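Local atomic coordinates of uncharacterized peroxidase-related protein (Silicibacter sp., PDB entry 2PFX), a protein that is of unknown function but probably is a peroxidase-related oxidoreductase of the AhpD-like, carboxymuconolactone decarboxylase family. Residues K70-M75 with D120-V125; A77-S82 with M112-A117; C89-G94 with A184-Q189; A131-A136 with N163-F168. All blocks are in the same frame, centred on the assembly; numbering follows the deposited sequence.

Interaction 1 of 4, residues K70-M75 with D120-V125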
loop_
_atom_site.group_PDB
_atom_site.type_symbol
_atom_site.label_atom_id
_atom_site.label_comp_id
_atom_site.label_asym_id
_atom_site.label_seq_id
_atom_site.Cartn_x
_atom_site.Cartn_y
_atom_site.Cartn_z
ATOM N N LYS A 70 -10.146 19.870 25.057
ATOM C CA LYS A 70 -11.152 19.659 24.014
ATOM C C LYS A 70 -10.550 19.794 22.617
ATOM O O LYS A 70 -10.817 18.958 21.758
ATOM C CB LYS A 70 -12.324 20.638 24.201
ATOM C CG LYS A 70 -13.177 20.199 25.383
ATOM C CD LYS A 70 -14.388 21.075 25.604
ATOM C CE LYS A 70 -14.467 21.596 27.034
ATOM N NZ LYS A 70 -14.520 20.480 28.027
ATOM N N LEU A 71 -9.752 20.835 22.421
ATOM C CA LEU A 71 -9.096 21.129 21.144
ATOM C C LEU A 71 -8.217 19.968 20.732
ATOM O O LEU A 71 -8.264 19.516 19.591
ATOM C CB LEU A 71 -8.285 22.419 21.254
ATOM C CG LEU A 71 -7.332 22.772 20.102
ATOM C CD1 LEU A 71 -8.064 22.809 18.770
ATOM C CD2 LEU A 71 -6.636 24.091 20.415
ATOM N N GLU A 72 -7.440 19.469 21.707
ATOM C CA GLU A 72 -6.531 18.375 21.387
ATOM C C GLU A 72 -7.281 17.177 20.815
ATOM O O GLU A 72 -6.819 16.537 19.869
ATOM C CB GLU A 72 -5.725 18.029 22.641
ATOM C CG GLU A 72 -4.447 18.837 22.749
ATOM C CD GLU A 72 -3.761 18.828 24.096
ATOM O OE1 GLU A 72 -4.320 18.337 25.093
ATOM O OE2 GLU A 72 -2.612 19.333 24.166
ATOM N N ARG A 73 -8.444 16.899 21.402
ATOM C CA ARG A 73 -9.242 15.742 20.945
ATOM C C ARG A 73 -9.826 16.027 19.575
ATOM O O ARG A 73 -9.901 15.122 18.749
ATOM C CB ARG A 73 -10.272 15.420 22.018
ATOM C CG ARG A 73 -9.616 14.867 23.276
ATOM C CD ARG A 73 -10.637 14.619 24.363
ATOM N NE ARG A 73 -10.719 15.758 25.253
ATOM C CZ ARG A 73 -11.549 15.912 26.278
ATOM N NH1 ARG A 73 -12.439 14.990 26.591
ATOM N NH2 ARG A 73 -11.483 17.020 27.010
ATOM N N GLU A 74 -10.199 17.277 19.351
ATOM C CA GLU A 74 -10.674 17.655 18.011
ATOM C C GLU A 74 -9.546 17.564 16.989
ATOM O O GLU A 74 -9.797 17.220 15.833
ATOM C CB GLU A 74 -11.250 19.060 18.007
ATOM C CG GLU A 74 -12.633 19.203 18.592
ATOM C CD GLU A 74 -13.717 18.411 17.879
ATOM O OE1 GLU A 74 -13.441 17.819 16.817
ATOM O OE2 GLU A 74 -14.852 18.404 18.417
HETATM N N MSE A 75 -8.321 17.875 17.400
HETATM C CA MSE A 75 -7.179 17.764 16.495
HETATM C C MSE A 75 -6.954 16.319 16.081
HETATM O O MSE A 75 -6.646 15.986 14.942
HETATM C CB MSE A 75 -5.945 18.374 17.191
HETATM C CG MSE A 75 -6.038 19.889 17.304
HETATM SE SE MSE A 75 -4.596 20.536 18.445
HETATM C CE MSE A 75 -3.398 20.559 16.957
ATOM N N ASP A 120 3.908 22.097 19.121
ATOM C CA ASP A 120 4.878 21.612 20.099
ATOM C C ASP A 120 4.955 20.091 20.013
ATOM O O ASP A 120 4.080 19.425 19.452
ATOM C CB ASP A 120 4.533 22.133 21.489
ATOM C CG ASP A 120 3.263 21.616 22.103
ATOM O OD1 ASP A 120 2.757 20.560 21.681
ATOM O OD2 ASP A 120 2.764 22.299 23.026
ATOM N N ALA A 121 6.041 19.528 20.565
ATOM C CA ALA A 121 6.283 18.104 20.428
ATOM C C ALA A 121 5.180 17.247 21.039
ATOM O O ALA A 121 4.806 16.199 20.495
ATOM C CB ALA A 121 7.619 17.694 21.039
ATOM N N ARG A 122 4.671 17.707 22.172
ATOM C CA ARG A 122 3.579 16.993 22.831
ATOM C C ARG A 122 2.413 16.770 21.860
ATOM O O ARG A 122 1.941 15.638 21.725
ATOM C CB ARG A 122 3.102 17.761 24.054
ATOM C CG ARG A 122 1.798 17.291 24.687
ATOM C CD ARG A 122 1.100 18.425 25.427
ATOM N NE ARG A 122 -0.304 18.181 25.748
ATOM C CZ ARG A 122 -0.728 17.439 26.770
ATOM N NH1 ARG A 122 0.156 16.857 27.575
ATOM N NH2 ARG A 122 -2.033 17.266 26.995
ATOM N N GLN A 123 1.990 17.839 21.196
ATOM C CA GLN A 123 0.841 17.675 20.308
ATOM C C GLN A 123 1.259 16.897 19.082
ATOM O O GLN A 123 0.478 16.111 18.567
ATOM C CB GLN A 123 0.257 19.048 19.936
ATOM C CG GLN A 123 -0.425 19.666 21.137
ATOM C CD GLN A 123 -1.180 20.945 20.870
ATOM O OE1 GLN A 123 -0.900 21.665 19.918
ATOM N NE2 GLN A 123 -2.131 21.187 21.778
ATOM N N ARG A 124 2.498 17.130 18.630
ATOM C CA ARG A 124 2.877 16.400 17.414
ATOM C C ARG A 124 2.954 14.918 17.676
ATOM O O ARG A 124 2.512 14.116 16.843
ATOM C CB ARG A 124 4.217 16.938 16.902
ATOM C CG ARG A 124 4.723 16.168 15.708
ATOM C CD ARG A 124 3.706 16.058 14.543
ATOM N NE ARG A 124 4.441 15.300 13.493
ATOM C CZ ARG A 124 5.047 15.835 12.445
ATOM N NH1 ARG A 124 5.074 17.129 12.162
ATOM N NH2 ARG A 124 5.678 15.001 11.621
ATOM N N VAL A 125 3.515 14.449 18.798
ATOM C CA VAL A 125 3.603 12.993 18.970
ATOM C C VAL A 125 2.230 12.387 19.235
ATOM O O VAL A 125 1.958 11.243 18.869
ATOM C CB VAL A 125 4.608 12.600 20.059
ATOM C CG1 VAL A 125 5.977 13.186 19.663
ATOM C CG2 VAL A 125 4.221 13.055 21.455
#

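Interaction 2 of 4, residues A77-S82 with M112-A117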
loop_
_atom_site.group_PDB
_atom_site.type_symbol
_atom_site.label_atom_id
_atom_site.label_comp_id
_atom_site.label_asym_id
_atom_site.label_seq_id
_atom_site.Cartn_x
_atom_site.Cartn_y
_atom_site.Cartn_z
ATOM N N ALA A 77 -9.227 14.088 16.006
ATOM C CA ALA A 77 -10.333 13.727 15.117
ATOM C C ALA A 77 -10.062 14.061 13.661
ATOM O O ALA A 77 -10.323 13.283 12.743
ATOM C CB ALA A 77 -11.589 14.448 15.586
ATOM N N VAL A 78 -9.558 15.268 13.452
ATOM C CA VAL A 78 -9.283 15.738 12.089
ATOM C C VAL A 78 -8.144 15.002 11.430
ATOM O O VAL A 78 -8.158 14.718 10.237
ATOM C CB VAL A 78 -8.978 17.248 12.091
ATOM C CG1 VAL A 78 -8.591 17.727 10.692
ATOM C CG2 VAL A 78 -10.191 17.997 12.593
ATOM N N VAL A 79 -7.099 14.688 12.188
ATOM C CA VAL A 79 -5.990 13.936 11.592
ATOM C C VAL A 79 -6.461 12.549 11.194
ATOM O O VAL A 79 -6.196 12.057 10.080
ATOM C CB VAL A 79 -4.812 13.907 12.574
ATOM C CG1 VAL A 79 -3.789 12.854 12.188
ATOM C CG2 VAL A 79 -4.195 15.296 12.648
ATOM N N VAL A 80 -7.192 11.859 12.050
ATOM C CA VAL A 80 -7.793 10.567 11.678
ATOM C C VAL A 80 -8.634 10.738 10.423
ATOM O O VAL A 80 -8.463 9.988 9.461
ATOM C CB VAL A 80 -8.619 9.962 12.826
ATOM C CG1 VAL A 80 -9.258 8.643 12.404
ATOM C CG2 VAL A 80 -7.735 9.738 14.050
ATOM N N SER A 81 -9.537 11.717 10.401
ATOM C CA SER A 81 -10.414 11.933 9.263
ATOM C C SER A 81 -9.700 12.237 7.967
ATOM O O SER A 81 -10.150 11.926 6.880
ATOM C CB SER A 81 -11.318 13.139 9.542
ATOM O OG SER A 81 -12.003 12.960 10.755
ATOM N N SER A 82 -8.566 12.940 8.097
ATOM C CA SER A 82 -7.795 13.275 6.911
ATOM C C SER A 82 -7.222 12.005 6.298
ATOM O O SER A 82 -7.234 11.794 5.083
ATOM C CB SER A 82 -6.680 14.264 7.278
ATOM O OG SER A 82 -5.907 14.608 6.143
HETATM N N MSE A 112 -5.446 18.906 5.759
HETATM C CA MSE A 112 -4.637 18.650 4.585
HETATM C C MSE A 112 -3.367 17.862 4.805
HETATM O O MSE A 112 -3.090 16.863 4.134
HETATM C CB MSE A 112 -4.261 20.002 3.946
HETATM C CG MSE A 112 -5.510 20.782 3.490
HETATM SE SE MSE A 112 -5.048 22.566 3.017
HETATM C CE MSE A 112 -6.738 23.063 2.253
ATOM N N ASN A 113 -2.515 18.274 5.712
ATOM C CA ASN A 113 -1.317 17.472 6.007
ATOM C C ASN A 113 -0.783 17.920 7.363
ATOM O O ASN A 113 -0.121 18.957 7.381
ATOM C CB ASN A 113 -0.244 17.641 4.953
ATOM C CG ASN A 113 1.036 16.889 5.300
ATOM O OD1 ASN A 113 1.081 16.106 6.239
ATOM N ND2 ASN A 113 2.108 17.097 4.546
ATOM N N TYR A 114 -1.104 17.211 8.433
ATOM C CA TYR A 114 -0.845 17.735 9.766
ATOM C C TYR A 114 0.634 17.980 10.034
ATOM O O TYR A 114 1.024 18.742 10.928
ATOM C CB TYR A 114 -1.429 16.773 10.812
ATOM C CG TYR A 114 -0.592 15.557 11.095
ATOM C CD1 TYR A 114 -0.658 14.446 10.267
ATOM C CD2 TYR A 114 0.270 15.518 12.188
ATOM C CE1 TYR A 114 0.111 13.327 10.518
ATOM C CE2 TYR A 114 1.039 14.398 12.444
ATOM C CZ TYR A 114 0.954 13.310 11.607
ATOM O OH TYR A 114 1.704 12.177 11.840
ATOM N N ARG A 115 1.470 17.305 9.258
ATOM C CA ARG A 115 2.893 17.368 9.490
ATOM C C ARG A 115 3.478 18.740 9.258
ATOM O O ARG A 115 4.611 18.977 9.675
ATOM C CB ARG A 115 3.577 16.375 8.552
ATOM C CG ARG A 115 3.166 14.935 8.834
ATOM C CD ARG A 115 4.063 13.952 8.077
ATOM N NE ARG A 115 3.227 13.091 7.262
ATOM C CZ ARG A 115 2.719 11.916 7.563
ATOM N NH1 ARG A 115 2.943 11.350 8.744
ATOM N NH2 ARG A 115 1.985 11.347 6.609
ATOM N N VAL A 116 2.726 19.596 8.567
ATOM C CA VAL A 116 3.252 20.920 8.275
ATOM C C VAL A 116 2.999 21.855 9.448
ATOM O O VAL A 116 3.525 22.955 9.467
ATOM C CB VAL A 116 2.599 21.592 7.045
ATOM C CG1 VAL A 116 2.842 20.764 5.807
ATOM C CG2 VAL A 116 1.114 21.781 7.308
ATOM N N ALA A 117 2.173 21.446 10.398
ATOM C CA ALA A 117 1.784 22.392 11.437
ATOM C C ALA A 117 2.926 22.597 12.439
ATOM O O ALA A 117 3.543 21.618 12.860
ATOM C CB ALA A 117 0.529 21.913 12.141
#

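Interaction 3 of 4, residues C89-G94 with A184-Q189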
loop_
_atom_site.group_PDB
_atom_site.type_symbol
_atom_site.label_atom_id
_atom_site.label_comp_id
_atom_site.label_asym_id
_atom_site.label_seq_id
_atom_site.Cartn_x
_atom_site.Cartn_y
_atom_site.Cartn_z
ATOM N N CYS A 89 -16.611 14.236 8.459
ATOM C CA CYS A 89 -15.907 14.465 9.712
ATOM C C CYS A 89 -14.870 15.555 9.498
ATOM O O CYS A 89 -14.600 16.330 10.411
ATOM C CB CYS A 89 -15.287 13.142 10.177
ATOM S SG CYS A 89 -16.520 11.862 10.577
ATOM N N LEU A 90 -14.311 15.625 8.289
ATOM C CA LEU A 90 -13.315 16.663 8.004
ATOM C C LEU A 90 -13.969 18.037 8.072
ATOM O O LEU A 90 -13.389 19.008 8.555
ATOM C CB LEU A 90 -12.628 16.432 6.668
ATOM C CG LEU A 90 -11.499 15.392 6.665
ATOM C CD1 LEU A 90 -11.153 14.913 5.264
ATOM C CD2 LEU A 90 -10.276 15.987 7.377
ATOM N N VAL A 91 -15.209 18.080 7.593
ATOM C CA VAL A 91 -15.952 19.333 7.644
ATOM C C VAL A 91 -16.388 19.681 9.061
ATOM O O VAL A 91 -16.186 20.823 9.498
ATOM C CB VAL A 91 -17.190 19.241 6.724
ATOM C CG1 VAL A 91 -18.086 20.454 6.959
ATOM C CG2 VAL A 91 -16.732 19.091 5.285
ATOM N N ALA A 92 -16.977 18.708 9.740
ATOM C CA ALA A 92 -17.524 18.960 11.066
ATOM C C ALA A 92 -16.417 19.276 12.069
ATOM O O ALA A 92 -16.521 20.253 12.831
ATOM C CB ALA A 92 -18.370 17.773 11.513
ATOM N N HIS A 93 -15.362 18.461 12.062
ATOM C CA HIS A 93 -14.320 18.571 13.096
ATOM C C HIS A 93 -13.262 19.581 12.695
ATOM O O HIS A 93 -12.651 20.234 13.561
ATOM C CB HIS A 93 -13.770 17.166 13.358
ATOM C CG HIS A 93 -14.835 16.376 14.047
ATOM N ND1 HIS A 93 -15.160 16.573 15.370
ATOM C CD2 HIS A 93 -15.690 15.435 13.575
ATOM C CE1 HIS A 93 -16.150 15.761 15.704
ATOM N NE2 HIS A 93 -16.495 15.056 14.640
ATOM N N GLY A 94 -13.070 19.771 11.399
ATOM C CA GLY A 94 -12.296 20.889 10.902
ATOM C C GLY A 94 -12.791 22.213 11.478
ATOM O O GLY A 94 -12.012 23.035 11.965
ATOM N N ALA A 184 -24.520 22.160 5.826
ATOM C CA ALA A 184 -23.901 23.168 4.966
ATOM C C ALA A 184 -23.312 24.317 5.766
ATOM O O ALA A 184 -22.372 24.953 5.291
ATOM C CB ALA A 184 -24.932 23.658 3.959
ATOM N N GLU A 185 -23.835 24.549 6.960
ATOM C CA GLU A 185 -23.410 25.691 7.752
ATOM C C GLU A 185 -21.956 25.596 8.166
ATOM O O GLU A 185 -21.322 26.631 8.365
ATOM C CB GLU A 185 -24.247 25.829 9.033
ATOM C CG GLU A 185 -25.694 26.212 8.746
ATOM C CD GLU A 185 -26.617 25.009 8.831
ATOM O OE1 GLU A 185 -26.360 24.034 8.097
ATOM O OE2 GLU A 185 -27.581 25.033 9.621
ATOM N N TYR A 186 -21.450 24.378 8.323
ATOM C CA TYR A 186 -20.077 24.257 8.811
ATOM C C TYR A 186 -19.020 24.951 7.975
ATOM O O TYR A 186 -18.017 25.464 8.492
ATOM C CB TYR A 186 -19.718 22.775 8.846
ATOM C CG TYR A 186 -20.208 21.979 10.034
ATOM C CD1 TYR A 186 -19.955 22.332 11.345
ATOM C CD2 TYR A 186 -20.948 20.803 9.834
ATOM C CE1 TYR A 186 -20.409 21.579 12.416
ATOM C CE2 TYR A 186 -21.398 20.054 10.896
ATOM C CZ TYR A 186 -21.136 20.432 12.193
ATOM O OH TYR A 186 -21.622 19.642 13.220
ATOM N N HIS A 187 -19.193 24.934 6.659
ATOM C CA HIS A 187 -18.124 25.254 5.735
ATOM C C HIS A 187 -17.629 26.676 5.946
ATOM O O HIS A 187 -16.429 26.923 5.877
ATOM C CB HIS A 187 -18.588 25.093 4.279
ATOM C CG HIS A 187 -18.903 23.681 3.925
ATOM N ND1 HIS A 187 -17.929 22.735 3.709
ATOM C CD2 HIS A 187 -20.091 23.044 3.751
ATOM C CE1 HIS A 187 -18.498 21.586 3.403
ATOM N NE2 HIS A 187 -19.808 21.733 3.427
ATOM N N GLY A 188 -18.551 27.596 6.189
ATOM C CA GLY A 188 -18.202 28.991 6.259
ATOM C C GLY A 188 -17.874 29.529 7.632
ATOM O O GLY A 188 -17.601 30.724 7.772
ATOM N N GLN A 189 -17.916 28.665 8.630
ATOM C CA GLN A 189 -17.755 29.027 10.025
ATOM C C GLN A 189 -16.300 29.187 10.425
ATOM O O GLN A 189 -15.459 28.397 10.017
ATOM C CB GLN A 189 -18.394 27.953 10.915
ATOM C CG GLN A 189 -19.910 27.971 10.878
ATOM C CD GLN A 189 -20.556 26.953 11.786
ATOM O OE1 GLN A 189 -19.992 25.930 12.176
ATOM N NE2 GLN A 189 -21.811 27.227 12.143
HETATM O O HOH W 1 -15.591 23.124 7.918
#

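Interaction 4 of 4, residues A131-A136 with N163-F168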
loop_
_atom_site.group_PDB
_atom_site.type_symbol
_atom_site.label_atom_id
_atom_site.label_comp_id
_atom_site.label_asym_id
_atom_site.label_seq_id
_atom_site.Cartn_x
_atom_site.Cartn_y
_atom_site.Cartn_z
ATOM N N ALA A 131 -2.108 8.752 14.042
ATOM C CA ALA A 131 -1.839 8.419 12.639
ATOM C C ALA A 131 -1.390 6.983 12.485
ATOM O O ALA A 131 -1.875 6.236 11.624
ATOM C CB ALA A 131 -0.793 9.346 12.017
ATOM N N LYS A 132 -0.456 6.576 13.334
ATOM C CA LYS A 132 0.008 5.201 13.284
ATOM C C LYS A 132 -1.073 4.198 13.671
ATOM O O LYS A 132 -1.178 3.072 13.148
ATOM C CB LYS A 132 1.239 5.048 14.180
ATOM C CG LYS A 132 1.806 3.621 14.062
ATOM C CD LYS A 132 3.081 3.450 14.875
ATOM C CE LYS A 132 3.659 2.061 14.608
ATOM N NZ LYS A 132 5.096 2.053 14.982
HETATM N N MSE A 133 -1.920 4.542 14.627
HETATM C CA MSE A 133 -3.066 3.726 14.975
HETATM C C MSE A 133 -4.040 3.614 13.806
HETATM O O MSE A 133 -4.665 2.593 13.565
HETATM C CB MSE A 133 -3.824 4.367 16.130
HETATM C CG MSE A 133 -3.264 4.097 17.512
HETATM SE SE MSE A 133 -4.287 4.860 18.903
HETATM C CE MSE A 133 -5.854 3.805 18.631
ATOM N N THR A 134 -4.139 4.715 13.072
ATOM C CA THR A 134 -5.101 4.775 11.976
ATOM C C THR A 134 -4.623 3.929 10.813
ATOM O O THR A 134 -5.391 3.152 10.220
ATOM C CB THR A 134 -5.362 6.240 11.601
ATOM O OG1 THR A 134 -6.007 6.882 12.715
ATOM C CG2 THR A 134 -6.329 6.340 10.420
ATOM N N ARG A 135 -3.331 4.012 10.499
ATOM C CA ARG A 135 -2.776 3.206 9.408
ATOM C C ARG A 135 -2.350 1.796 9.763
ATOM O O ARG A 135 -2.379 0.875 8.921
ATOM C CB ARG A 135 -1.559 3.964 8.855
ATOM C CG ARG A 135 -1.968 5.132 7.985
ATOM C CD ARG A 135 -1.279 6.423 8.353
ATOM N NE ARG A 135 -0.129 6.689 7.506
ATOM C CZ ARG A 135 0.623 7.776 7.542
ATOM N NH1 ARG A 135 0.386 8.776 8.392
ATOM N NH2 ARG A 135 1.633 7.820 6.672
ATOM N N ALA A 136 -1.908 1.557 10.990
ATOM C CA ALA A 136 -1.245 0.287 11.291
ATOM C C ALA A 136 -1.219 0.017 12.776
ATOM O O ALA A 136 -0.146 -0.120 13.361
ATOM C CB ALA A 136 0.177 0.324 10.756
ATOM N N ASN A 163 -8.697 5.962 22.539
ATOM C CA ASN A 163 -10.154 5.830 22.351
ATOM C C ASN A 163 -10.687 6.890 21.408
ATOM O O ASN A 163 -11.551 6.591 20.574
ATOM C CB ASN A 163 -10.858 5.847 23.706
ATOM C CG ASN A 163 -10.912 4.442 24.277
ATOM O OD1 ASN A 163 -11.931 3.761 24.151
ATOM N ND2 ASN A 163 -9.815 4.014 24.886
ATOM N N VAL A 164 -10.184 8.119 21.520
ATOM C CA VAL A 164 -10.617 9.155 20.596
ATOM C C VAL A 164 -10.249 8.732 19.174
ATOM O O VAL A 164 -11.077 8.789 18.282
ATOM C CB VAL A 164 -10.018 10.515 20.948
ATOM C CG1 VAL A 164 -10.289 11.543 19.862
ATOM C CG2 VAL A 164 -10.588 10.947 22.290
ATOM N N THR A 165 -9.010 8.300 18.990
ATOM C CA THR A 165 -8.536 7.844 17.699
ATOM C C THR A 165 -9.407 6.709 17.156
ATOM O O THR A 165 -9.909 6.748 16.030
ATOM C CB THR A 165 -7.081 7.330 17.801
ATOM O OG1 THR A 165 -6.192 8.399 18.189
ATOM C CG2 THR A 165 -6.576 6.828 16.461
ATOM N N GLY A 166 -9.623 5.665 17.956
ATOM C CA GLY A 166 -10.463 4.546 17.535
ATOM C C GLY A 166 -11.873 4.987 17.196
ATOM O O GLY A 166 -12.433 4.521 16.195
ATOM N N PHE A 167 -12.432 5.876 18.006
ATOM C CA PHE A 167 -13.789 6.369 17.751
ATOM C C PHE A 167 -13.896 6.996 16.372
ATOM O O PHE A 167 -14.866 6.680 15.688
ATOM C CB PHE A 167 -14.213 7.342 18.847
ATOM C CG PHE A 167 -15.635 7.851 18.791
ATOM C CD1 PHE A 167 -16.734 7.042 19.013
ATOM C CD2 PHE A 167 -15.829 9.192 18.499
ATOM C CE1 PHE A 167 -18.008 7.575 18.939
ATOM C CE2 PHE A 167 -17.081 9.752 18.452
ATOM C CZ PHE A 167 -18.159 8.926 18.694
ATOM N N PHE A 168 -12.950 7.834 15.929
ATOM C CA PHE A 168 -13.105 8.431 14.603
ATOM C C PHE A 168 -12.819 7.425 13.516
ATOM O O PHE A 168 -13.280 7.601 12.381
ATOM C CB PHE A 168 -12.250 9.716 14.454
ATOM C CG PHE A 168 -13.059 10.754 15.249
ATOM C CD1 PHE A 168 -14.168 11.354 14.668
ATOM C CD2 PHE A 168 -12.707 11.046 16.552
ATOM C CE1 PHE A 168 -14.922 12.250 15.406
ATOM C CE2 PHE A 168 -13.449 11.961 17.290
ATOM C CZ PHE A 168 -14.552 12.560 16.706
#

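Interaction 1 of 4, residues K70-M75 with D120-V125
Glu72 lays its carboxylate against the edge of the Arg122 guanidinium, which grips it side-on with two nitrogens. Arg122 NE donates to Glu72 OE2 at 3.0 Å and Arg122 NH2 to Glu72 OE1 at 3.2 Å, both nearly straight and on the syn sides of the oxygens. The acceptor oxygens lie in the guanidinium plane, but the nitrogens come in tilted from the carboxylate plane, the two planes being 32° apart. Arg122 reaches this far because its CG stands anti to the backbone N (chi1 168°) and the chain runs extended to NE. Gln123 NE2 meets the anti side of Glu72 OE2 at 3.1 Å, and the amide of Gln123 crosses the carboxylate steeply, at 73°. Ser69 N also donates to Glu72 OE1, so each oxygen has two donors. The selenomethionine Met75 crosses Gln123 at about a right angle, its CE 4.0 Å from Gln123 OE1. With an alanine at Glu72, the Arg122 guanidinium would probably lose its counter-charge and the Gln123 amide be freer to turn. Asp120 OD1 accepts from Gln123 N as the N-cap of helix 121-136. The bidentate salt bridge, with the Gln123 bond beside it, joins the first turns of helices 70-84 and 121-136 in an all-helical, AhpD-like fold.

Interaction 2 of 4, residues A77-S82 with M112-A117
The turn that follows helix 104-112 packs here on helix 70-84 of the AhpD-like helical fold, and it is built as an Asx turn running into a short 3-10 segment, 114-116. Asn113 OD1 accepts from Arg115 N at 3.3 Å, with the donor well above the carbonyl plane. Tyr114 turns inward from this bend and meets Val79, the main apolar partner on the helix. Val79 CG2 presses on the root of the tyrosine side chain, 3.6 Å from Tyr114 CB, while Val79 CG1 sits over one face of the ring, 4.0 Å above its plane and shifted toward the rim. The opposite face carries Arg115 CG, so the ring is held between a valine methyl and the aliphatic part of the next residue in the chain. Tyr114 takes a chi1 of 79°, which places CG between the backbone N and the carbonyl carbon and turns a face of the ring to Val79 CG1. Its hydroxyl is hydrogen-bonded to Asp128 of helix 121-136, which fixes the far end of the ring.

One turn further along helix 70-84, Ser82 approaches the end of helix 104-112. Ser82 OG is bonded to Val111 O, and Lys85 NZ of a neighbouring subunit bonds both Ser82 OG and Met112 O, tying this buried corner to the assembly. Between the two segments themselves, Ser82 OG and Met112 O come no nearer than 4.1 Å.

Interaction 3 of 4, residues C89-G94 with A184-Q189
The Tyr186 ring lies with one face on helix 87-101, its centre under Ala92 CA, which stands 3.9 Å from the ring centroid and only 3° off the normal. This is a CH-pi contact with the backbone carbon, while Ala92 CB reaches outward over the same face to 3.8 Å from Tyr186 CE2. The neighbouring ring, His187, has Val91 CG1 over one face, 4.0 Å from its centroid and offset toward the rim. Both methyls of Val91 are used: CG2 comes to 3.6 Å from His187 CE1, and CG1 also touches Tyr186 CB at 3.4 Å. CG1 of Val91 points between the two aromatic residues because it is anti to the backbone N (chi1 171°). His187 ND1 is buried here with no polar partner in the model. A water donates to Val91 O, and weakly to Tyr186 O, bridging the two backbones. An alanine instead of Tyr186 is likely to strip the ring from Ala92 and open a gap there. Met112 of a neighbouring subunit also packs on Val91. The contact fastens the C-terminal tail, beyond helix 155-178, onto helix 87-101 of an AhpD-like helical fold.

Interaction 4 of 4, residues A131-A136 with N163-F168
Met133 and Thr165 meet obliquely between helices 121-136 and 155-178, whose short segments run at 42° to each other with axes 9.8 Å apart. The selenomethionine Met133 is bent at its third torsion (chi3 65°), and the fold of its chain wraps the threonine: Met133 CB lies 3.7 Å from Thr165 CG2, the selenium 3.9 Å from Thr165 CB, and the terminal methyl CE 3.8 Å from Thr165 CG2. Thr165 offers its methyl to the neighbouring helix because CG2 stands anti to its own backbone N while OG1 turns beside that N (chi1 -63°), where it is bonded to Ile161 O one turn back. The same methyl serves a second partner, Thr134, whose OG1 comes to 3.8 Å from Thr165 CG2 from the facing helix. Thr134 OG1 is likewise occupied within its own helix, bonded to Ala130 O, and it has Asn169 of helix 155-178 as a further partner. Gly166 carries no side chain, and Met133 CE comes to 4.3 Å from its N. A neighbouring subunit closes this region: its Arg173 bonds Met133 O and Thr134 O. With both hydroxyls bonded to backbone carbonyls in their own helices, the two segments are joined by van der Waals contact of methyls, methylene, selenium and the Thr134 hydroxyl oxygen, and no hydrogen bond passes directly between them.

Interactions 1 and 2 share helix 70-84, with centres about 11 Å apart, and 2 is nested inside the loop that 1 closes. Interactions 1 and 4 share helix 121-136 and follow in series, their centres about 14 Å apart. Interaction 3 spans the longest stretch of chain; 4 lies nested within it, on the opposite side of the chain's centre and about 21 Å away between centres. A probable hydrogen bond between Glu74 and His93 of helix 87-101 ties interaction 1 to 3, and the His93 ring meets Phe168 of helix 155-178 edge-to-face, tying 3 to 4. Interactions 2 and 3 touch the same neighbouring subunit, so this helical core is also part of the six-chain assembly's interfaces.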